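Local atomic coordinates of 5-oxopent-3-ene-1,2,5-tricarboxylate decarboxylase (Exiguobacterium antarcticum B7, PDB entry 6IYM), a protein that belongs to the fumarylacetoacetate hydrolase family and holds a magnesium ion in its beta-rich C-terminal fold. Residues A14-E19 and Y25-Q30. Sequence-based numbering, arbitrary orientation.
Sequences ARIGVE and YDVTPQ
T28 OG1 takes a hydrogen bond from I16 N (3.0 Å) and gives its own proton to D26 OD1, linking strand 13-20 of a beta hairpin to the point where the second strand, 23-26, gives way to the short helix 28-31. D26 stands just before the turn into that helix, and its OD1 also accepts from T28 N at 3.0 Å, a capping bond, so one carboxylate oxygen holds both the backbone and the hydroxyl of T28. The other oxygen, OD2, is met on its syn side by R15 NE at 2.6 Å, a salt bridge that lies near the guanidinium plane, while R15 NH2 adds weaker bonds. A bend at chi3 (73°) turns the R15 guanidinium back against the carboxylate, the two planes 59° apart, and T28 CB sits over one guanidinium face. Toward the turn of the hairpin the strands pair antiparallel but loosely: V18 N reaches Y25 O in a nearly straight bond of 3.0 Å, whereas the return bond from Y25 N to V18 O is weak, and G17 lies opposite D26. Past D26 the ladder gives way to a longer bond from V27 N to I16 O (3.3 Å). Strand 4-10 flanks strand 13-20 on its other edge, pairing with R15 and G17, and F8 touches both R15 and D26. The V27 side chain crosses V18 at about a right angle, both methyls of V18 meeting V27 CG1, while V27 CG2 rests 3.7 Å from I16 CG2.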
# COMPACT_ATOMS: atom_id res chain seq x y z
N ALA A 14 12.37 -19.51 -8.71
CA ALA A 14 11.35 -19.83 -7.70
C ALA A 14 10.77 -21.22 -7.97
O ALA A 14 10.48 -21.52 -9.13
CB ALA A 14 10.27 -18.78 -7.72
N ARG A 15 10.61 -22.03 -6.91
CA ARG A 15 9.78 -23.26 -6.87
C ARG A 15 8.91 -23.22 -5.60
O ARG A 15 9.16 -22.36 -4.75
CB ARG A 15 10.65 -24.52 -6.92
CG ARG A 15 11.21 -24.80 -8.31
CD ARG A 15 11.85 -26.18 -8.43
NE ARG A 15 10.87 -27.26 -8.48
CZ ARG A 15 10.12 -27.58 -9.53
NH1 ARG A 15 10.21 -26.90 -10.66
NH2 ARG A 15 9.28 -28.60 -9.45
N ILE A 16 7.94 -24.12 -5.47
CA ILE A 16 6.99 -24.17 -4.32
C ILE A 16 7.21 -25.50 -3.60
O ILE A 16 7.38 -26.54 -4.27
CB ILE A 16 5.53 -24.00 -4.76
CG1 ILE A 16 5.24 -22.59 -5.27
CG2 ILE A 16 4.56 -24.38 -3.64
CD1 ILE A 16 3.93 -22.49 -6.02
N GLY A 17 7.17 -25.44 -2.27
CA GLY A 17 7.40 -26.59 -1.39
C GLY A 17 6.40 -26.55 -0.27
O GLY A 17 5.86 -25.44 -0.01
N VAL A 18 6.13 -27.71 0.33
CA VAL A 18 5.28 -27.87 1.54
C VAL A 18 6.07 -28.66 2.59
O VAL A 18 7.19 -29.12 2.27
CB VAL A 18 3.93 -28.55 1.23
CG1 VAL A 18 3.28 -27.93 0.01
CG2 VAL A 18 4.06 -30.05 1.09
N GLU A 19 5.50 -28.79 3.78
CA GLU A 19 6.15 -29.44 4.94
C GLU A 19 5.06 -30.09 5.80
O GLU A 19 4.23 -29.35 6.37
CB GLU A 19 7.01 -28.44 5.72
CG GLU A 19 7.93 -29.10 6.72
CD GLU A 19 8.44 -28.14 7.79
OE1 GLU A 19 9.15 -27.18 7.42
OE2 GLU A 19 8.10 -28.35 8.97
N TYR A 25 8.76 -31.59 0.87
CA TYR A 25 8.46 -32.13 -0.48
C TYR A 25 8.31 -30.93 -1.42
O TYR A 25 7.74 -29.91 -1.00
CB TYR A 25 7.21 -33.03 -0.43
CG TYR A 25 7.12 -33.83 0.84
CD1 TYR A 25 7.99 -34.89 1.09
CD2 TYR A 25 6.20 -33.51 1.83
CE1 TYR A 25 7.93 -35.61 2.28
CE2 TYR A 25 6.13 -34.22 3.02
CZ TYR A 25 7.00 -35.27 3.25
OH TYR A 25 6.93 -35.97 4.42
N ASP A 26 8.87 -31.04 -2.63
CA ASP A 26 8.64 -30.10 -3.75
C ASP A 26 7.31 -30.47 -4.43
O ASP A 26 7.23 -31.56 -5.02
CB ASP A 26 9.83 -30.10 -4.71
CG ASP A 26 9.60 -29.31 -5.98
OD1 ASP A 26 8.44 -28.87 -6.19
OD2 ASP A 26 10.57 -29.14 -6.75
N VAL A 27 6.29 -29.61 -4.34
CA VAL A 27 4.89 -29.91 -4.78
C VAL A 27 4.57 -29.17 -6.08
O VAL A 27 3.41 -29.26 -6.52
CB VAL A 27 3.85 -29.52 -3.71
CG1 VAL A 27 4.08 -30.25 -2.40
CG2 VAL A 27 3.78 -28.01 -3.51
N THR A 28 5.53 -28.48 -6.67
CA THR A 28 5.26 -27.57 -7.82
C THR A 28 4.43 -28.31 -8.86
O THR A 28 3.41 -27.77 -9.30
CB THR A 28 6.57 -26.97 -8.34
OG1 THR A 28 7.30 -26.57 -7.17
CG2 THR A 28 6.39 -25.80 -9.28
N PRO A 29 4.82 -29.53 -9.31
CA PRO A 29 4.08 -30.27 -10.33
C PRO A 29 2.58 -30.46 -10.06
O PRO A 29 1.81 -30.16 -10.95
CB PRO A 29 4.79 -31.64 -10.36
CG PRO A 29 6.22 -31.32 -9.98
CD PRO A 29 6.06 -30.23 -8.93
N GLN A 30 2.18 -30.92 -8.87
CA GLN A 30 0.74 -31.19 -8.57
C GLN A 30 -0.07 -29.89 -8.61
O GLN A 30 -1.24 -29.96 -9.00
CB GLN A 30 0.51 -31.86 -7.22
CG GLN A 30 0.56 -33.38 -7.26
CD GLN A 30 1.81 -33.91 -6.60
OE1 GLN A 30 2.92 -33.52 -6.94
NE2 GLN A 30 1.62 -34.79 -5.62